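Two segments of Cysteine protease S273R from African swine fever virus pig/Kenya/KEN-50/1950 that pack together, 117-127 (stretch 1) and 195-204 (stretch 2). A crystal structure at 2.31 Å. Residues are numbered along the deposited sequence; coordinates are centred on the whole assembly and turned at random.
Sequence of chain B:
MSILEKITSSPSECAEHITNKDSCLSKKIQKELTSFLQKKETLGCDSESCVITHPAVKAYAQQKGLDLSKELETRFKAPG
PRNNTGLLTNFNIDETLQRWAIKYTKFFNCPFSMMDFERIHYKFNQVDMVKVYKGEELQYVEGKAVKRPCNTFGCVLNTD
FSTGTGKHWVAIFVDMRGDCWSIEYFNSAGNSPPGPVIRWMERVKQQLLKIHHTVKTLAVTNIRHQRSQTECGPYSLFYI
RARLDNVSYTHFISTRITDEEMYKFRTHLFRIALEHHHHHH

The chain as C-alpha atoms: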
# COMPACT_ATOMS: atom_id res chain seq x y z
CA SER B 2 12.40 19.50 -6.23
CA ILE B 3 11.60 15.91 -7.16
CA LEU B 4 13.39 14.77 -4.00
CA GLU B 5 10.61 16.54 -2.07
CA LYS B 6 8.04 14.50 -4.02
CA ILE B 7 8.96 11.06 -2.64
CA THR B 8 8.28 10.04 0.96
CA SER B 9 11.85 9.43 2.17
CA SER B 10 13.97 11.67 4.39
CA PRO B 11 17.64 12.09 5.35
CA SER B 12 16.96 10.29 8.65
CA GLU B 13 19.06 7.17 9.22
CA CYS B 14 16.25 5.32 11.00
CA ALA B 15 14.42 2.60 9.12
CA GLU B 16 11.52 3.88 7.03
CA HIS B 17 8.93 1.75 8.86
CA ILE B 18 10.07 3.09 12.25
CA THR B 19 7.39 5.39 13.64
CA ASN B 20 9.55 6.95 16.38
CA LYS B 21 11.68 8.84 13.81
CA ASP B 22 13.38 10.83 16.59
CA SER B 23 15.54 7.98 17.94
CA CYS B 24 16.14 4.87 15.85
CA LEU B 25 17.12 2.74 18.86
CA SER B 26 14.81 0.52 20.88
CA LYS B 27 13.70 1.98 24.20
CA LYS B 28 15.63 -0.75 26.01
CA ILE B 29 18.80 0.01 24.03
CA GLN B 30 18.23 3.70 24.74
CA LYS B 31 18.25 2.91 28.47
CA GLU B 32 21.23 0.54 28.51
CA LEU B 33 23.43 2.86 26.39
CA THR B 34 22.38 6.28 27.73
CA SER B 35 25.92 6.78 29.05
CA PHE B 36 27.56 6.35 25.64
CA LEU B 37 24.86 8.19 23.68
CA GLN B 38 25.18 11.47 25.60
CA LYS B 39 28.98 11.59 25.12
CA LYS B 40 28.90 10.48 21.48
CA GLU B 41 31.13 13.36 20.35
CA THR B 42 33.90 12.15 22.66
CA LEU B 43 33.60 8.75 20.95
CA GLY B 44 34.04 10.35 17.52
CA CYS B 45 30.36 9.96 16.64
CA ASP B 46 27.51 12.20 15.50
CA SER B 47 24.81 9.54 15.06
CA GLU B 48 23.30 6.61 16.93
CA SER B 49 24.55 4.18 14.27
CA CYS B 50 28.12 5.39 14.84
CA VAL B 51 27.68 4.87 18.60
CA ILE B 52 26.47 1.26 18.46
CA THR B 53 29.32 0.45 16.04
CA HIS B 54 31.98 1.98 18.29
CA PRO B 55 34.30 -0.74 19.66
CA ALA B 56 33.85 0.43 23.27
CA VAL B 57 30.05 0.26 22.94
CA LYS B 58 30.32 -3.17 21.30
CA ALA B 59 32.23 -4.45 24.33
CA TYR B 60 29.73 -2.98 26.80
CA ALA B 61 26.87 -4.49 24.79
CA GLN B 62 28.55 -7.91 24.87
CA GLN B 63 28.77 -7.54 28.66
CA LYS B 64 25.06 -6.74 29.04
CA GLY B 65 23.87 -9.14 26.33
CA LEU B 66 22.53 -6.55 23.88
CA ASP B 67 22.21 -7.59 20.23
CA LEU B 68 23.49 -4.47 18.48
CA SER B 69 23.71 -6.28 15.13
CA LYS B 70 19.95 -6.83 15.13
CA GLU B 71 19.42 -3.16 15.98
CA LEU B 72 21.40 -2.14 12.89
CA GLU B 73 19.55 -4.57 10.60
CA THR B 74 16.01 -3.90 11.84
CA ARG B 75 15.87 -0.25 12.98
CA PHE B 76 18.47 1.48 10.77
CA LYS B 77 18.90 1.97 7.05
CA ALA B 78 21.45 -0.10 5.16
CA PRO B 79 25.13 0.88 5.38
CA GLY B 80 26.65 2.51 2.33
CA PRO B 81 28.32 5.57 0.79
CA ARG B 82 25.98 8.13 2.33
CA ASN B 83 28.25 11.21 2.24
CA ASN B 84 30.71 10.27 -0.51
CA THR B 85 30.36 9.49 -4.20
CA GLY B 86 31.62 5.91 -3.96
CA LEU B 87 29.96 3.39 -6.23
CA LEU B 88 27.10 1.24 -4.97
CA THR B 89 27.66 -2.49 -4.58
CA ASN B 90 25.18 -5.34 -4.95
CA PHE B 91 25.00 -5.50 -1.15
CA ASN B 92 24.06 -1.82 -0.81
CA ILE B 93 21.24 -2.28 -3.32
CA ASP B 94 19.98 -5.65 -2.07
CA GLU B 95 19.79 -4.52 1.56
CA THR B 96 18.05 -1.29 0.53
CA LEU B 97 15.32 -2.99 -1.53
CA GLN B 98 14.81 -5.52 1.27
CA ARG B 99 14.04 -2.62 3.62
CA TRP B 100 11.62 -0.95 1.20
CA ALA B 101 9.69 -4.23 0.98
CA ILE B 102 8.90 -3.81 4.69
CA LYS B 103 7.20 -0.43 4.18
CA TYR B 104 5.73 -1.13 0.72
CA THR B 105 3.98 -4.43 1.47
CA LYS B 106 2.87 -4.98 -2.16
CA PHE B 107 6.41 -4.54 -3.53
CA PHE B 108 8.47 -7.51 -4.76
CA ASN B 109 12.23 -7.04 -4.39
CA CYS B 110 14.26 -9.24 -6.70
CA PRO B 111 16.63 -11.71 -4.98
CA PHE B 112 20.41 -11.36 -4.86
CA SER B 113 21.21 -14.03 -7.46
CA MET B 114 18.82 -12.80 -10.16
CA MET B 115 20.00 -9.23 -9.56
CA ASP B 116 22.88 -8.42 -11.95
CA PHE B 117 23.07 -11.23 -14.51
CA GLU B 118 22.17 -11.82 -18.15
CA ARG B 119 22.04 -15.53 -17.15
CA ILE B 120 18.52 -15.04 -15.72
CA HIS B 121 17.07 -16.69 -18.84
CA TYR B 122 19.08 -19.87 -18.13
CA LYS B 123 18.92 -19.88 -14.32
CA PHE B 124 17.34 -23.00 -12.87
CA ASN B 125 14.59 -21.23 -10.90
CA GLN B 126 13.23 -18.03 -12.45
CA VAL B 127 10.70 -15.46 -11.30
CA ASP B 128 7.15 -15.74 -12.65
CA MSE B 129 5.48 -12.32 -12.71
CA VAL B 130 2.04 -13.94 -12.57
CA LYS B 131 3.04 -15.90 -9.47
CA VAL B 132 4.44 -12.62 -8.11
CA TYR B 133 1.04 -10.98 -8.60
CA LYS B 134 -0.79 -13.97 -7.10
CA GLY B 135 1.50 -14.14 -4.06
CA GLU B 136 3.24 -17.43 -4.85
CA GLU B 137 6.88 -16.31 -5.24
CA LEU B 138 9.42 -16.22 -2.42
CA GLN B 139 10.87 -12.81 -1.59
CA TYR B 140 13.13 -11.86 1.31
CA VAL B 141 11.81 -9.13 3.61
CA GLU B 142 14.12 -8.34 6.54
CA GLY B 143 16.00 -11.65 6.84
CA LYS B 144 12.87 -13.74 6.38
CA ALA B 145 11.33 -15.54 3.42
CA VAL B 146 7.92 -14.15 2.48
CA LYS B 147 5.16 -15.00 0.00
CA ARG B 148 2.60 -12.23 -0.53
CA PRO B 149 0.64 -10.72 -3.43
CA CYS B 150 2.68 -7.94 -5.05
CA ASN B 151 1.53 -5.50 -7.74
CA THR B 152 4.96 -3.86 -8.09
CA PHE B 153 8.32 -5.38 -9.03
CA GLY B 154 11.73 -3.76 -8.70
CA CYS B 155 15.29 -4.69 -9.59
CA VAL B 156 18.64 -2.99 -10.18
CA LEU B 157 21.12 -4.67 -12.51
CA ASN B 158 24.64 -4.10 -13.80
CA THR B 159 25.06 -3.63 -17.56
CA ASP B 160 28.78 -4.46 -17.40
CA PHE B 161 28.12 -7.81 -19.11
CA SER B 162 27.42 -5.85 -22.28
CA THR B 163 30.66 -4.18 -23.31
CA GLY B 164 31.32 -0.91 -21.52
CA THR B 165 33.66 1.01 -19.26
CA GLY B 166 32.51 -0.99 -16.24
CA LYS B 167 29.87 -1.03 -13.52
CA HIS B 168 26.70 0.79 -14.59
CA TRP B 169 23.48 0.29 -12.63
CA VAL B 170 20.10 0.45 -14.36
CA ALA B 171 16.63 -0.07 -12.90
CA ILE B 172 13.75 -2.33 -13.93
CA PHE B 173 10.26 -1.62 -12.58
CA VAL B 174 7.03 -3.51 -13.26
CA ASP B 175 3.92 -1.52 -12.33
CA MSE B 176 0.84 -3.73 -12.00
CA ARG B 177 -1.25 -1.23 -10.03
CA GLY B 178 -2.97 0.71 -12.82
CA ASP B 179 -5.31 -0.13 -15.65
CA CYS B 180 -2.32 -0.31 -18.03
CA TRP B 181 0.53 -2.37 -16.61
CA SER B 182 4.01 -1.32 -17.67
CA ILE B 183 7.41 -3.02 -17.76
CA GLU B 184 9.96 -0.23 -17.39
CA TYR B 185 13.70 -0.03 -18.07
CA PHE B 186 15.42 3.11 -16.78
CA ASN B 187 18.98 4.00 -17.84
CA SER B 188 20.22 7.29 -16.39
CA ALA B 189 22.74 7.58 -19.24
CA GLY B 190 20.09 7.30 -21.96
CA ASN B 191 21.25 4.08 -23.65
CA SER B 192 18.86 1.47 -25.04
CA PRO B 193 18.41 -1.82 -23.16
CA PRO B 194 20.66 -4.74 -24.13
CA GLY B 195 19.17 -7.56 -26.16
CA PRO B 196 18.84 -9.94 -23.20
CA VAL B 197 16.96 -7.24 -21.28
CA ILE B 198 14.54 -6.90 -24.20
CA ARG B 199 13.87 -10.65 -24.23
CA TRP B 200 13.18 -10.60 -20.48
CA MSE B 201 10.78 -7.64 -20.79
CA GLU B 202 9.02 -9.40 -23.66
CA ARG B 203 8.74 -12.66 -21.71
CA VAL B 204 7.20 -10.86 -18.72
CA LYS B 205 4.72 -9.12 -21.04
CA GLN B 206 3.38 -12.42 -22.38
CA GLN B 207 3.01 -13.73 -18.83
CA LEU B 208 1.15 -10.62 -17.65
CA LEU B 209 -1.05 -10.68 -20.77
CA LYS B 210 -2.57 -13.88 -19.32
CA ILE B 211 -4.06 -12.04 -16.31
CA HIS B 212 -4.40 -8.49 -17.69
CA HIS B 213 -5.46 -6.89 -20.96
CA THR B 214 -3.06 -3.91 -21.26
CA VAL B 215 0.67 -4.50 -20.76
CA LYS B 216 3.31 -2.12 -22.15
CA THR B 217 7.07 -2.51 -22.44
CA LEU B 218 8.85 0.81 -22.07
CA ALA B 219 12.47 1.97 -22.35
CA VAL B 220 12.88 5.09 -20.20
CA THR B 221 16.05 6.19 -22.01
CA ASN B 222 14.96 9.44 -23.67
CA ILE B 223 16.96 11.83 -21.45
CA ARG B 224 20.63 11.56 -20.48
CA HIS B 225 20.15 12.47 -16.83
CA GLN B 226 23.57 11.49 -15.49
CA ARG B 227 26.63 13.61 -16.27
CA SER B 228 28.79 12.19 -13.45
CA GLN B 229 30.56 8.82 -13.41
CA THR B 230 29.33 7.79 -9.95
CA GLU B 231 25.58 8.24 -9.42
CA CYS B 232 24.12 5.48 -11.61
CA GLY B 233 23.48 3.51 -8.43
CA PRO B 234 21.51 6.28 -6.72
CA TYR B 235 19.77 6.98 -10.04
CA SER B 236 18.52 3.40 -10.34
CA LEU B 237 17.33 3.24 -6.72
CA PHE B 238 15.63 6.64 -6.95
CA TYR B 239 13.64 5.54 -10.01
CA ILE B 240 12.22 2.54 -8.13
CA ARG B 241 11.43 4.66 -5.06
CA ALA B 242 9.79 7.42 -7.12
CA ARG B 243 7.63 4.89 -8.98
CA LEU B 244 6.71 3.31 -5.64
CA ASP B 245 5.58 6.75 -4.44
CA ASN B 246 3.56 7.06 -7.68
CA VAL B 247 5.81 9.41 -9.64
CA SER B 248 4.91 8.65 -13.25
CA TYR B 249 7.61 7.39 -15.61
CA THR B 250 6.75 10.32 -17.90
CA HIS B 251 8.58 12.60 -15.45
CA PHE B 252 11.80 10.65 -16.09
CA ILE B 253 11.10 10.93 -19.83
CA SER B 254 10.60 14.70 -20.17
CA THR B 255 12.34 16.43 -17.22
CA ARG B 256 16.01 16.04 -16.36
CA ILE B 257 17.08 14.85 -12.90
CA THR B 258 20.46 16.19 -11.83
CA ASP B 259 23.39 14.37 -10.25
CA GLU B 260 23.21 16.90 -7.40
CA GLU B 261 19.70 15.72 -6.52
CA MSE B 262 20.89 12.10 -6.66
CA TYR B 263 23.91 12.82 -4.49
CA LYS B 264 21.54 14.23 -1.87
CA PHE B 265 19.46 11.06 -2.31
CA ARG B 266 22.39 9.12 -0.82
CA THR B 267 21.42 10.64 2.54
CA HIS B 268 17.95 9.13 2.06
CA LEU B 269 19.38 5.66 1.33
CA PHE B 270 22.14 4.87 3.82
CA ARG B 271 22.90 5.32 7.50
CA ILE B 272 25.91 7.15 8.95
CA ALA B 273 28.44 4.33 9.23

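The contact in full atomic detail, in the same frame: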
# COMPACT_ATOMS: atom_id res chain seq x y z
N PHE B 117 22.59 -10.16 -13.64
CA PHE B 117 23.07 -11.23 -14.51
C PHE B 117 22.19 -11.35 -15.75
O PHE B 117 20.96 -11.35 -15.65
CB PHE B 117 23.12 -12.56 -13.77
CG PHE B 117 24.37 -12.74 -12.95
CD1 PHE B 117 25.57 -13.06 -13.56
CD2 PHE B 117 24.34 -12.58 -11.57
CE1 PHE B 117 26.72 -13.22 -12.81
CE2 PHE B 117 25.49 -12.74 -10.82
CZ PHE B 117 26.68 -13.06 -11.44
N GLU B 118 22.84 -11.45 -16.91
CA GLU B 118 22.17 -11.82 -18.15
C GLU B 118 21.69 -13.27 -18.11
O GLU B 118 20.73 -13.61 -18.81
CB GLU B 118 23.12 -11.59 -19.32
CG GLU B 118 22.67 -12.14 -20.67
CD GLU B 118 23.73 -11.98 -21.74
OE1 GLU B 118 24.78 -11.36 -21.47
OE2 GLU B 118 23.51 -12.48 -22.87
N ARG B 119 22.32 -14.11 -17.29
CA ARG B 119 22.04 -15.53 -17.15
C ARG B 119 20.67 -15.82 -16.55
O ARG B 119 20.39 -16.99 -16.26
CB ARG B 119 23.13 -16.18 -16.30
CG ARG B 119 24.51 -15.55 -16.51
CD ARG B 119 25.58 -16.24 -15.69
NE ARG B 119 26.89 -15.60 -15.85
CZ ARG B 119 28.03 -16.11 -15.41
NH1 ARG B 119 28.04 -17.27 -14.77
NH2 ARG B 119 29.17 -15.46 -15.61
N ILE B 120 19.82 -14.81 -16.35
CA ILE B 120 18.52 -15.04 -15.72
C ILE B 120 17.62 -15.88 -16.62
O ILE B 120 16.71 -16.56 -16.12
CB ILE B 120 17.87 -13.68 -15.37
CG1 ILE B 120 16.61 -13.89 -14.52
CG2 ILE B 120 17.55 -12.89 -16.63
CD1 ILE B 120 15.95 -12.59 -14.09
N HIS B 121 17.86 -15.87 -17.93
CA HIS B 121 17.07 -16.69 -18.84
C HIS B 121 17.43 -18.17 -18.74
O HIS B 121 16.62 -19.02 -19.12
CB HIS B 121 17.26 -16.21 -20.28
CG HIS B 121 16.95 -14.76 -20.48
ND1 HIS B 121 17.83 -13.90 -21.10
CD2 HIS B 121 15.87 -14.02 -20.14
CE1 HIS B 121 17.29 -12.69 -21.13
NE2 HIS B 121 16.11 -12.74 -20.56
N TYR B 122 18.63 -18.49 -18.24
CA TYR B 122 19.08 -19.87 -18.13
C TYR B 122 19.24 -20.31 -16.68
O TYR B 122 19.70 -21.43 -16.44
CB TYR B 122 20.40 -20.04 -18.88
CG TYR B 122 20.45 -19.27 -20.17
CD1 TYR B 122 19.75 -19.70 -21.29
CD2 TYR B 122 21.18 -18.09 -20.27
CE1 TYR B 122 19.79 -18.99 -22.47
CE2 TYR B 122 21.22 -17.38 -21.45
CZ TYR B 122 20.52 -17.83 -22.55
OH TYR B 122 20.56 -17.12 -23.73
N LYS B 123 18.87 -19.47 -15.72
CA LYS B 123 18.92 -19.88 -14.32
C LYS B 123 17.86 -20.93 -14.04
O LYS B 123 16.78 -20.93 -14.63
CB LYS B 123 18.75 -18.67 -13.41
CG LYS B 123 20.04 -17.89 -13.20
CD LYS B 123 19.81 -16.53 -12.57
CE LYS B 123 21.12 -15.77 -12.46
NZ LYS B 123 20.93 -14.36 -12.05
N PHE B 124 18.18 -21.84 -13.12
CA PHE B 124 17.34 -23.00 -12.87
C PHE B 124 15.94 -22.58 -12.42
O PHE B 124 14.94 -23.01 -13.01
CB PHE B 124 18.00 -23.90 -11.83
CG PHE B 124 17.18 -25.10 -11.48
CD1 PHE B 124 17.05 -26.15 -12.37
CD2 PHE B 124 16.55 -25.19 -10.25
CE1 PHE B 124 16.30 -27.26 -12.05
CE2 PHE B 124 15.80 -26.30 -9.92
CZ PHE B 124 15.68 -27.33 -10.83
N ASN B 125 15.86 -21.76 -11.39
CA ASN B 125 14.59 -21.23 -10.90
C ASN B 125 14.50 -19.75 -11.27
O ASN B 125 15.37 -18.96 -10.89
CB ASN B 125 14.45 -21.42 -9.39
CG ASN B 125 15.75 -21.15 -8.65
OD1 ASN B 125 16.39 -22.07 -8.15
ND2 ASN B 125 16.15 -19.89 -8.59
N GLN B 126 13.46 -19.40 -12.01
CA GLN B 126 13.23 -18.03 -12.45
C GLN B 126 12.01 -17.45 -11.74
O GLN B 126 11.22 -18.16 -11.12
CB GLN B 126 13.03 -17.98 -13.97
CG GLN B 126 14.21 -18.47 -14.77
CD GLN B 126 13.88 -18.61 -16.24
OE1 GLN B 126 12.72 -18.70 -16.62
NE2 GLN B 126 14.91 -18.62 -17.08
N VAL B 127 11.86 -16.14 -11.86
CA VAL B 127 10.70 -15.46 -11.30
C VAL B 127 9.57 -15.52 -12.32
O VAL B 127 9.78 -15.43 -13.53
CB VAL B 127 11.05 -14.01 -10.92
CG1 VAL B 127 11.24 -13.13 -12.15
CG2 VAL B 127 10.00 -13.43 -9.99
N GLY B 195 20.01 -6.51 -25.61
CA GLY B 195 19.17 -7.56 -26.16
C GLY B 195 18.56 -8.49 -25.13
O GLY B 195 17.35 -8.71 -25.11
N PRO B 196 19.39 -9.07 -24.26
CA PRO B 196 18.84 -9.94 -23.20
C PRO B 196 17.81 -9.25 -22.33
O PRO B 196 16.84 -9.90 -21.90
CB PRO B 196 20.09 -10.34 -22.41
CG PRO B 196 21.19 -10.30 -23.41
CD PRO B 196 20.87 -9.16 -24.33
N VAL B 197 17.97 -7.96 -22.05
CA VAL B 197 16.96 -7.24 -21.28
C VAL B 197 15.65 -7.16 -22.06
O VAL B 197 14.56 -7.31 -21.49
CB VAL B 197 17.47 -5.85 -20.88
CG1 VAL B 197 16.38 -5.06 -20.17
CG2 VAL B 197 18.71 -5.97 -19.99
N ILE B 198 15.74 -6.96 -23.37
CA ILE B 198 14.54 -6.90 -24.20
C ILE B 198 13.79 -8.22 -24.17
O ILE B 198 12.56 -8.25 -24.03
CB ILE B 198 14.91 -6.49 -25.64
CG1 ILE B 198 15.48 -5.07 -25.67
CG2 ILE B 198 13.69 -6.59 -26.56
CD1 ILE B 198 14.47 -3.99 -25.33
N ARG B 199 14.52 -9.34 -24.27
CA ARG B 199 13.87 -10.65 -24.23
C ARG B 199 13.16 -10.87 -22.90
O ARG B 199 12.05 -11.42 -22.85
CB ARG B 199 14.89 -11.76 -24.47
CG ARG B 199 15.74 -11.58 -25.71
CD ARG B 199 16.87 -12.60 -25.72
NE ARG B 199 18.05 -12.10 -26.42
CZ ARG B 199 19.27 -12.60 -26.26
NH1 ARG B 199 19.47 -13.61 -25.42
NH2 ARG B 199 20.29 -12.09 -26.94
N TRP B 200 13.79 -10.44 -21.80
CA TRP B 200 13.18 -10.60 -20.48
C TRP B 200 11.91 -9.76 -20.36
O TRP B 200 10.90 -10.24 -19.84
CB TRP B 200 14.18 -10.22 -19.39
CG TRP B 200 13.66 -10.44 -18.00
CD1 TRP B 200 13.80 -11.57 -17.25
CD2 TRP B 200 12.92 -9.51 -17.20
NE1 TRP B 200 13.19 -11.40 -16.03
CE2 TRP B 200 12.64 -10.15 -15.97
CE3 TRP B 200 12.47 -8.21 -17.40
CZ2 TRP B 200 11.93 -9.52 -14.95
CZ3 TRP B 200 11.76 -7.58 -16.39
CH2 TRP B 200 11.50 -8.24 -15.18
N MSE B 201 11.95 -8.51 -20.82
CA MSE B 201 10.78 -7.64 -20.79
C MSE B 201 9.65 -8.21 -21.65
O MSE B 201 8.48 -8.13 -21.28
CB MSE B 201 11.14 -6.23 -21.26
CG MSE B 201 12.19 -5.54 -20.41
SE MSE B 201 12.73 -3.81 -21.11
CE MSE B 201 11.05 -2.86 -20.88
N GLU B 202 10.02 -8.78 -22.80
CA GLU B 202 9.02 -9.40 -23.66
C GLU B 202 8.42 -10.64 -23.02
O GLU B 202 7.21 -10.88 -23.12
CB GLU B 202 9.64 -9.74 -25.02
CG GLU B 202 9.94 -8.54 -25.90
CD GLU B 202 8.71 -7.72 -26.21
OE1 GLU B 202 8.70 -6.51 -25.91
OE2 GLU B 202 7.74 -8.30 -26.75
N ARG B 203 9.25 -11.45 -22.35
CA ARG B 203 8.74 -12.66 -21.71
C ARG B 203 7.78 -12.32 -20.58
O ARG B 203 6.76 -12.99 -20.40
CB ARG B 203 9.91 -13.51 -21.19
CG ARG B 203 9.53 -14.92 -20.76
CD ARG B 203 9.22 -15.01 -19.27
NE ARG B 203 10.38 -14.70 -18.44
CZ ARG B 203 11.25 -15.59 -18.01
NH1 ARG B 203 11.10 -16.88 -18.31
NH2 ARG B 203 12.28 -15.22 -17.26
N VAL B 204 8.09 -11.28 -19.80
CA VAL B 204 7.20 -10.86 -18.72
C VAL B 204 5.89 -10.32 -19.28
O VAL B 204 4.82 -10.51 -18.68
CB VAL B 204 7.90 -9.83 -17.82
CG1 VAL B 204 6.96 -9.31 -16.75
CG2 VAL B 204 9.14 -10.44 -17.18

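A loop packed against a helix often makes contact through a few side chains whose rotamers carry them across, and this pair illustrates the principle. Residues 195-204 form a regular helix. The partner is irregular, with a short 3-10 segment at 119-121, and runs beside one helical face, so that Pro 196, Arg 199, Trp 200 and Arg 203 all point toward it.

His 121 leaves its backbone sideways, yet chi1 in m brings the imidazole to the helix. Its edge meets two successive turns: His 121 CE1 lies 2.9 Å from Pro 196 O, and His 121 NE2 lies 3.4 Å from Trp 200 CB. That carbonyl already accepts the helical hydrogen bond from Trp 200 N, and NE2 approaches it at a poor angle.

Ile 120, extended with both chi angles t, places CD1 4.0 Å from CD1 of Trp 200, an apolar contact. The indole, with chi1 t, has its NE1 buried without a partner.

The directional bond comes from Arg 203. Its chain bends, chi2 near -93° and chi3 m, and Arg 203 NH1 donates to Gln 126 OE1 at 3.0 Å, in the guanidinium plane. The amide's other end turns back on its own loop, where Gln 126 NE2 makes a weak hydrogen bond to Ile 120 O (2.9 Å).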